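Local coordinates for trans-2-enoyl-CoA reductase [NADH] (Treponema denticola ATCC 35405, PDB 4GGO), which catalyses the NADH-dependent reduction of the carbon-carbon double bond of crotonyl-CoA to butyryl-CoA in fatty acid synthesis, at residues S233-E238 and L243-T248; V276-V281 and D342-E347; R283-A286 and V290-L293. All coordinates share one frame; numbering follows the deposited sequence.

Contact 1 of 3, residues S233-E238 and L243-T248; sequences SYIGPE and LYRKGT
Tyr234 and Tyr244 form the aromatic part of this contact. They make a T-shaped pair: the edge of Tyr234 meets a face of Tyr244. The ring centroids are 5.2 Å apart and the planes stand at 89°. Tyr234 CD2 does the touching, 3.6 Å from Tyr244 CE1, toward the rim of the Tyr244 ring. With chi1 at -173° the Tyr234 ring extends opposite the backbone N and reaches Tyr244. Gly236 N sits over the centre of one Tyr234 face. The hydroxyl of Tyr234 is engaged by Glu344, whose OE2 hydrogen-bonds to it.

The polar part belongs to Arg245. Its NH1 donates a bent hydrogen bond to Gly236 O, 3.0 Å long with an N-H...O angle of 131°. The donor lies above the carbonyl plane. A bend at chi2 brings the guanidinium back over the 233-238 loop. Glu238 OE1, 4.2 Å from Arg245 NH2 and well out of the guanidinium plane, probably adds a weak charge attraction.

Van der Waals contacts make up the rest. Ile235 CG2 lies over the centre of one guanidinium face, 3.4 Å from Arg245 CZ. Ile235 O also approaches Tyr244 CB at 3.4 Å.

Tyr234 binds the substrate and Tyr244 is the inferred proton donor. Tyr234 lies in the loop after strand 227-233 and Tyr244 on helix 241-244; the pair belongs to the active site of this Rossmann-fold reductase.

Contact 2 of 3, residues V276-V281 and D342-E347; sequences VNKGLV and DWELEE
The loop that follows strand 270-276 of the Rossmann-type sheet meets one buried carboxylate here, that of Glu344. Gly279 N donates a hydrogen bond to Glu344 OE1, 2.7 Å long and fairly straight at 159°. The oxygen uses its syn lone pair, on the side of OE2. Glu344 CG is anti to the backbone N (chi1 167°) and the chain runs extended beyond it. The carboxylate thus reaches across to the loop.

OE1 also packs against Lys278, 3.2 Å from Lys278 CA and 3.3 Å from Lys278 CB. The Lys278 chain bends at chi3 and chi4 and curls back on its own loop. Its NZ bonds to Gly279 O at 2.9 Å, nearly in line with the C=O bond. The ammonium stays 5.1 Å from Glu344 OE1, so the two charges do not touch.

The second oxygen, OE2, is hydrogen-bonded to Tyr294 OH, besides its bond to Tyr234. Both carboxylate oxygens are therefore held, which should fix the rotation of the group. Leu280 and Val281 of the same loop bind NAD(+). Through its bond to the substrate-binding Tyr234, Glu344 probably acts as a second-shell residue, where the cofactor loop meets the active site.

Contact 3 of 3, residues R283-A286 and V290-L293; sequences RASA and VIPL
Ser285 packs against Ile291 and Pro292 where the NAD(+)-binding loop after strand 270-276 of the Rossmann fold turns into helix 291-305. Val290 is the N-cap residue of that helix, and Ile291 and Pro292 are in its first turn. The contact is made by van der Waals packing, and its touching residues are mostly buried.

Ile291 meets Ser285 through one branch. CG2 is anti to the backbone N and comes within 4.0 Å of Ser285 CB. It also lies 4.1 Å from Ser285 OG. The other branch, CG1 with CD1, leads away from the loop (chi1 -78°, chi2 -60°). That branch reaches the side chain of Tyr244, the inferred proton donor. Ile291 thus has one arm on the cofactor loop and one beside the active site.

The Ser285 hydroxyl has a partner of its own. OG lies beside the backbone N, with chi1 at -64°, and hydrogen-bonds to Thr282 N. That bond ties the serine back to an NAD(+)-binding residue within the same loop.

Pro292 presents its ring to the Ser285 carbonyl. Ala286 takes a smaller share, its CA lying 4.3 Å from Pro292 CG. Tyr374 of helix 371-380 packs against both Ser285 and Pro292. The carbonyl oxygen Ser285 O meets the proline ring at two carbons, 3.4 Å from Pro292 CG and 3.6 Å from Pro292 CD.

How the contacts relate
The three contacts lie around one active site. Contacts 1 and 2 have centres about 12 Å apart and are joined by a probable hydrogen bond, Tyr234 OH to Glu344 OE2, at 2.6 Å. A second probable bond, Asn277 N to Ser233 O at 3.0 Å, links the end of strand 227-233 to the residue just after the adjacent strand 270-276. Contact 3 is nested within the chain loop closed by contact 2. Their centres are about 15 Å apart, and Leu280 O approaches Ser285 OG at 3.7 Å. Contact 3 also reaches contact 1, with Ile291 CG1 3.8 Å from Tyr244 OH. Substrate-binding, proton-donor and NAD(+)-binding residues are thereby brought together by side-chain and backbone contacts.

Contact 1 of 3, residues S233-E238 and L243-T248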
loop_
_atom_site.group_PDB
_atom_site.type_symbol
_atom_site.label_atom_id
_atom_site.label_comp_id
_atom_site.label_asym_id
_atom_site.label_seq_id
_atom_site.Cartn_x
_atom_site.Cartn_y
_atom_site.Cartn_z
ATOM N N SER A 233 -2.533 -6.393 -3.773
ATOM C CA SER A 233 -3.787 -6.232 -4.492
ATOM C C SER A 233 -4.972 -6.273 -3.534
ATOM O O SER A 233 -4.796 -6.306 -2.318
ATOM C CB SER A 233 -3.933 -7.320 -5.556
ATOM O OG SER A 233 -5.114 -7.132 -6.311
ATOM N N TYR A 234 -6.179 -6.273 -4.089
ATOM C CA TYR A 234 -7.390 -6.255 -3.277
ATOM C C TYR A 234 -8.534 -6.943 -4.011
ATOM O O TYR A 234 -8.669 -6.816 -5.226
ATOM C CB TYR A 234 -7.767 -4.814 -2.928
ATOM C CG TYR A 234 -8.910 -4.685 -1.946
ATOM C CD1 TYR A 234 -8.848 -5.287 -0.697
ATOM C CD2 TYR A 234 -10.041 -3.943 -2.261
ATOM C CE1 TYR A 234 -9.888 -5.170 0.206
ATOM C CE2 TYR A 234 -11.083 -3.813 -1.363
ATOM C CZ TYR A 234 -11.001 -4.427 -0.131
ATOM O OH TYR A 234 -12.039 -4.302 0.763
ATOM N N ILE A 235 -9.351 -7.684 -3.269
ATOM C CA ILE A 235 -10.488 -8.384 -3.852
ATOM C C ILE A 235 -11.798 -7.743 -3.398
ATOM O O ILE A 235 -12.706 -7.528 -4.202
ATOM C CB ILE A 235 -10.459 -9.888 -3.505
ATOM C CG1 ILE A 235 -9.359 -10.589 -4.305
ATOM C CG2 ILE A 235 -11.799 -10.539 -3.792
ATOM C CD1 ILE A 235 -9.242 -12.068 -4.019
ATOM N N GLY A 236 -11.883 -7.429 -2.110
ATOM C CA GLY A 236 -13.017 -6.695 -1.580
ATOM C C GLY A 236 -14.270 -7.518 -1.358
ATOM O O GLY A 236 -14.311 -8.702 -1.689
ATOM N N PRO A 237 -15.308 -6.881 -0.793
ATOM C CA PRO A 237 -16.582 -7.526 -0.464
ATOM C C PRO A 237 -17.470 -7.697 -1.691
ATOM O O PRO A 237 -17.140 -7.205 -2.772
ATOM C CB PRO A 237 -17.225 -6.526 0.495
ATOM C CG PRO A 237 -16.731 -5.207 0.008
ATOM C CD PRO A 237 -15.310 -5.451 -0.436
ATOM N N GLU A 238 -18.591 -8.387 -1.510
ATOM C CA GLU A 238 -19.554 -8.614 -2.583
ATOM C C GLU A 238 -20.091 -7.313 -3.166
ATOM O O GLU A 238 -20.339 -7.220 -4.367
ATOM C CB GLU A 238 -20.721 -9.460 -2.072
ATOM C CG GLU A 238 -20.372 -10.916 -1.830
ATOM C CD GLU A 238 -20.146 -11.674 -3.122
ATOM O OE1 GLU A 238 -19.308 -12.602 -3.130
ATOM O OE2 GLU A 238 -20.811 -11.343 -4.127
ATOM N N LEU A 243 -16.556 -3.595 -9.573
ATOM C CA LEU A 243 -15.313 -2.901 -9.884
ATOM C C LEU A 243 -14.095 -3.804 -9.711
ATOM O O LEU A 243 -13.299 -3.966 -10.635
ATOM C CB LEU A 243 -15.166 -1.665 -8.998
ATOM C CG LEU A 243 -16.336 -0.682 -9.044
ATOM C CD1 LEU A 243 -16.108 0.472 -8.087
ATOM C CD2 LEU A 243 -16.543 -0.172 -10.460
ATOM N N TYR A 244 -13.960 -4.390 -8.526
ATOM C CA TYR A 244 -12.764 -5.154 -8.177
ATOM C C TYR A 244 -12.737 -6.556 -8.778
ATOM O O TYR A 244 -11.672 -7.161 -8.900
ATOM C CB TYR A 244 -12.603 -5.229 -6.658
ATOM C CG TYR A 244 -12.305 -3.896 -6.009
ATOM C CD1 TYR A 244 -11.009 -3.403 -5.959
ATOM C CD2 TYR A 244 -13.318 -3.134 -5.444
ATOM C CE1 TYR A 244 -10.729 -2.188 -5.369
ATOM C CE2 TYR A 244 -13.048 -1.917 -4.850
ATOM C CZ TYR A 244 -11.754 -1.450 -4.815
ATOM O OH TYR A 244 -11.482 -0.238 -4.224
ATOM N N ARG A 245 -13.904 -7.071 -9.150
ATOM C CA ARG A 245 -13.992 -8.389 -9.771
ATOM C C ARG A 245 -14.128 -8.294 -11.286
ATOM O O ARG A 245 -13.318 -8.848 -12.029
ATOM C CB ARG A 245 -15.185 -9.171 -9.218
ATOM C CG ARG A 245 -14.825 -10.431 -8.452
ATOM C CD ARG A 245 -14.468 -10.114 -7.011
ATOM N NE ARG A 245 -14.723 -11.247 -6.126
ATOM C CZ ARG A 245 -15.012 -11.133 -4.833
ATOM N NH1 ARG A 245 -15.083 -9.932 -4.274
ATOM N NH2 ARG A 245 -15.231 -12.215 -4.099
ATOM N N LYS A 246 -15.162 -7.586 -11.731
ATOM C CA LYS A 246 -15.531 -7.566 -13.142
ATOM C C LYS A 246 -15.299 -6.209 -13.808
ATOM O O LYS A 246 -15.617 -6.038 -14.982
ATOM C CB LYS A 246 -16.997 -7.989 -13.309
ATOM C CG LYS A 246 -17.359 -9.302 -12.616
ATOM C CD LYS A 246 -18.796 -9.740 -12.911
ATOM C CE LYS A 246 -19.021 -9.991 -14.395
ATOM N NZ LYS A 246 -20.405 -10.462 -14.708
ATOM N N GLY A 247 -14.747 -5.255 -13.065
ATOM C CA GLY A 247 -14.505 -3.922 -13.597
ATOM C C GLY A 247 -13.092 -3.737 -14.120
ATOM O O GLY A 247 -12.351 -4.708 -14.278
ATOM N N THR A 248 -12.724 -2.488 -14.392
ATOM C CA THR A 248 -11.393 -2.160 -14.891
ATOM C C THR A 248 -10.312 -2.568 -13.894
ATOM O O THR A 248 -9.246 -3.045 -14.282
ATOM C CB THR A 248 -11.260 -0.657 -15.194
ATOM O OG1 THR A 248 -11.562 0.099 -14.015
ATOM C CG2 THR A 248 -12.219 -0.256 -16.301
#

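Contact 2 of 3, residues V276-V281 and D342-E347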
loop_
_atom_site.group_PDB
_atom_site.type_symbol
_atom_site.label_atom_id
_atom_site.label_comp_id
_atom_site.label_asym_id
_atom_site.label_seq_id
_atom_site.Cartn_x
_atom_site.Cartn_y
_atom_site.Cartn_z
ATOM N N VAL A 276 -3.069 -10.543 -1.545
ATOM C CA VAL A 276 -4.321 -9.816 -1.398
ATOM C C VAL A 276 -4.433 -9.291 0.025
ATOM O O VAL A 276 -4.546 -10.066 0.976
ATOM C CB VAL A 276 -5.537 -10.700 -1.722
ATOM C CG1 VAL A 276 -6.793 -9.846 -1.829
ATOM C CG2 VAL A 276 -5.304 -11.464 -3.014
ATOM N N ASN A 277 -4.387 -7.971 0.164
ATOM C CA ASN A 277 -4.430 -7.338 1.474
ATOM C C ASN A 277 -5.828 -6.839 1.825
ATOM O O ASN A 277 -6.744 -6.905 1.003
ATOM C CB ASN A 277 -3.424 -6.188 1.541
ATOM C CG ASN A 277 -1.991 -6.654 1.334
ATOM O OD1 ASN A 277 -1.740 -7.821 1.030
ATOM N ND2 ASN A 277 -1.045 -5.736 1.494
ATOM N N LYS A 278 -5.988 -6.339 3.047
ATOM C CA LYS A 278 -7.285 -5.849 3.500
ATOM C C LYS A 278 -7.585 -4.466 2.930
ATOM O O LYS A 278 -6.702 -3.800 2.388
ATOM C CB LYS A 278 -7.350 -5.806 5.029
ATOM C CG LYS A 278 -6.623 -4.624 5.655
ATOM C CD LYS A 278 -6.737 -4.645 7.174
ATOM C CE LYS A 278 -8.165 -4.396 7.638
ATOM N NZ LYS A 278 -8.598 -2.994 7.377
ATOM N N GLY A 279 -8.837 -4.041 3.057
ATOM C CA GLY A 279 -9.245 -2.731 2.594
ATOM C C GLY A 279 -8.773 -1.636 3.527
ATOM O O GLY A 279 -8.708 -1.826 4.742
ATOM N N LEU A 280 -8.442 -0.486 2.955
ATOM C CA LEU A 280 -7.956 0.646 3.732
ATOM C C LEU A 280 -8.276 1.949 3.014
ATOM O O LEU A 280 -8.588 1.949 1.822
ATOM C CB LEU A 280 -6.444 0.546 3.953
ATOM C CG LEU A 280 -5.544 0.970 2.786
ATOM C CD1 LEU A 280 -4.128 1.231 3.269
ATOM C CD2 LEU A 280 -5.536 -0.070 1.674
ATOM N N VAL A 281 -8.196 3.057 3.742
ATOM C CA VAL A 281 -8.417 4.367 3.150
ATOM C C VAL A 281 -7.270 4.713 2.212
ATOM O O VAL A 281 -6.113 4.766 2.629
ATOM C CB VAL A 281 -8.529 5.466 4.221
ATOM C CG1 VAL A 281 -8.682 6.832 3.564
ATOM C CG2 VAL A 281 -9.693 5.182 5.156
ATOM N N ASP A 342 -7.978 -12.264 4.910
ATOM C CA ASP A 342 -8.747 -13.395 5.420
ATOM C C ASP A 342 -9.608 -13.030 6.629
ATOM O O ASP A 342 -10.686 -13.588 6.816
ATOM C CB ASP A 342 -7.830 -14.585 5.730
ATOM C CG ASP A 342 -6.651 -14.207 6.611
ATOM O OD1 ASP A 342 -6.326 -13.006 6.707
ATOM O OD2 ASP A 342 -6.040 -15.121 7.204
ATOM N N TRP A 343 -9.137 -12.090 7.442
ATOM C CA TRP A 343 -9.919 -11.620 8.580
ATOM C C TRP A 343 -11.056 -10.710 8.114
ATOM O O TRP A 343 -12.152 -10.742 8.668
ATOM C CB TRP A 343 -9.033 -10.880 9.585
ATOM C CG TRP A 343 -7.992 -11.746 10.234
ATOM C CD1 TRP A 343 -7.806 -13.087 10.054
ATOM C CD2 TRP A 343 -6.998 -11.327 11.174
ATOM N NE1 TRP A 343 -6.754 -13.528 10.822
ATOM C CE2 TRP A 343 -6.240 -12.466 11.519
ATOM C CE3 TRP A 343 -6.673 -10.099 11.760
ATOM C CZ2 TRP A 343 -5.179 -12.411 12.420
ATOM C CZ3 TRP A 343 -5.617 -10.048 12.654
ATOM C CH2 TRP A 343 -4.884 -11.196 12.976
ATOM N N GLU A 344 -10.784 -9.898 7.096
ATOM C CA GLU A 344 -11.800 -9.014 6.535
ATOM C C GLU A 344 -12.937 -9.806 5.902
ATOM O O GLU A 344 -14.111 -9.490 6.096
ATOM C CB GLU A 344 -11.191 -8.068 5.494
ATOM C CG GLU A 344 -12.237 -7.343 4.647
ATOM C CD GLU A 344 -11.632 -6.323 3.701
ATOM O OE1 GLU A 344 -10.415 -6.072 3.799
ATOM O OE2 GLU A 344 -12.376 -5.765 2.864
ATOM N N LEU A 345 -12.584 -10.839 5.146
ATOM C CA LEU A 345 -13.576 -11.593 4.390
ATOM C C LEU A 345 -14.124 -12.797 5.149
ATOM O O LEU A 345 -14.766 -13.666 4.558
ATOM C CB LEU A 345 -13.014 -12.023 3.035
ATOM C CG LEU A 345 -12.695 -10.880 2.071
ATOM C CD1 LEU A 345 -12.166 -11.425 0.755
ATOM C CD2 LEU A 345 -13.927 -10.011 1.841
ATOM N N GLU A 346 -13.866 -12.845 6.454
ATOM C CA GLU A 346 -14.519 -13.823 7.318
ATOM C C GLU A 346 -16.023 -13.633 7.214
ATOM O O GLU A 346 -16.503 -12.505 7.126
ATOM C CB GLU A 346 -14.097 -13.637 8.772
ATOM C CG GLU A 346 -12.769 -14.248 9.140
ATOM C CD GLU A 346 -12.381 -13.929 10.569
ATOM O OE1 GLU A 346 -13.294 -13.723 11.396
ATOM O OE2 GLU A 346 -11.169 -13.876 10.865
ATOM N N GLU A 347 -16.759 -14.738 7.221
ATOM C CA GLU A 347 -18.210 -14.692 7.099
ATOM C C GLU A 347 -18.850 -13.862 8.208
ATOM O O GLU A 347 -19.747 -13.061 7.952
ATOM C CB GLU A 347 -18.792 -16.107 7.101
ATOM C CG GLU A 347 -20.296 -16.147 6.887
ATOM C CD GLU A 347 -20.886 -17.520 7.107
ATOM O OE1 GLU A 347 -20.439 -18.478 6.442
ATOM O OE2 GLU A 347 -21.805 -17.641 7.943
#

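Contact 3 of 3, residues R283-A286 and V290-L293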
loop_
_atom_site.group_PDB
_atom_site.type_symbol
_atom_site.label_atom_id
_atom_site.label_comp_id
_atom_site.label_asym_id
_atom_site.label_seq_id
_atom_site.Cartn_x
_atom_site.Cartn_y
_atom_site.Cartn_z
ATOM N N ARG A 283 -6.101 7.220 -1.494
ATOM C CA ARG A 283 -6.341 8.486 -2.175
ATOM C C ARG A 283 -7.582 8.419 -3.065
ATOM O O ARG A 283 -8.277 9.416 -3.256
ATOM C CB ARG A 283 -5.117 8.868 -3.010
ATOM C CG ARG A 283 -5.210 10.221 -3.695
ATOM C CD ARG A 283 -4.050 10.421 -4.657
ATOM N NE ARG A 283 -4.095 11.722 -5.316
ATOM C CZ ARG A 283 -3.393 12.782 -4.926
ATOM N NH1 ARG A 283 -2.587 12.695 -3.876
ATOM N NH2 ARG A 283 -3.496 13.928 -5.587
ATOM N N ALA A 284 -7.866 7.231 -3.591
ATOM C CA ALA A 284 -8.949 7.058 -4.552
ATOM C C ALA A 284 -10.263 6.588 -3.927
ATOM O O ALA A 284 -11.276 6.485 -4.619
ATOM C CB ALA A 284 -8.519 6.101 -5.657
ATOM N N SER A 285 -10.245 6.310 -2.626
ATOM C CA SER A 285 -11.417 5.768 -1.935
ATOM C C SER A 285 -12.655 6.657 -2.047
ATOM O O SER A 285 -13.771 6.161 -2.198
ATOM C CB SER A 285 -11.102 5.515 -0.457
ATOM O OG SER A 285 -10.104 4.523 -0.307
ATOM N N ALA A 286 -12.448 7.968 -1.981
ATOM C CA ALA A 286 -13.551 8.924 -1.923
ATOM C C ALA A 286 -14.467 8.899 -3.148
ATOM O O ALA A 286 -15.677 9.093 -3.026
ATOM C CB ALA A 286 -13.017 10.327 -1.688
ATOM N N VAL A 290 -19.729 3.025 -2.647
ATOM C CA VAL A 290 -19.776 2.001 -1.594
ATOM C C VAL A 290 -18.545 1.972 -0.677
ATOM O O VAL A 290 -18.686 1.892 0.544
ATOM C CB VAL A 290 -20.082 0.581 -2.145
ATOM C CG1 VAL A 290 -20.176 -0.428 -1.008
ATOM C CG2 VAL A 290 -21.370 0.592 -2.958
ATOM N N ILE A 291 -17.354 2.055 -1.265
ATOM C CA ILE A 291 -16.094 1.892 -0.524
ATOM C C ILE A 291 -15.949 2.666 0.803
ATOM O O ILE A 291 -15.599 2.065 1.819
ATOM C CB ILE A 291 -14.853 2.110 -1.436
ATOM C CG1 ILE A 291 -14.608 0.870 -2.293
ATOM C CG2 ILE A 291 -13.613 2.416 -0.609
ATOM C CD1 ILE A 291 -14.348 -0.387 -1.490
ATOM N N PRO A 292 -16.222 3.985 0.809
ATOM C CA PRO A 292 -16.058 4.707 2.078
ATOM C C PRO A 292 -17.035 4.242 3.156
ATOM O O PRO A 292 -16.668 4.196 4.331
ATOM C CB PRO A 292 -16.359 6.160 1.694
ATOM C CG PRO A 292 -16.090 6.225 0.232
ATOM C CD PRO A 292 -16.555 4.905 -0.292
ATOM N N LEU A 293 -18.257 3.904 2.759
ATOM C CA LEU A 293 -19.256 3.413 3.701
ATOM C C LEU A 293 -18.896 2.014 4.183
ATOM O O LEU A 293 -19.069 1.687 5.356
ATOM C CB LEU A 293 -20.647 3.403 3.063
ATOM C CG LEU A 293 -21.764 2.821 3.933
ATOM C CD1 LEU A 293 -21.911 3.616 5.223
ATOM C CD2 LEU A 293 -23.080 2.779 3.174
#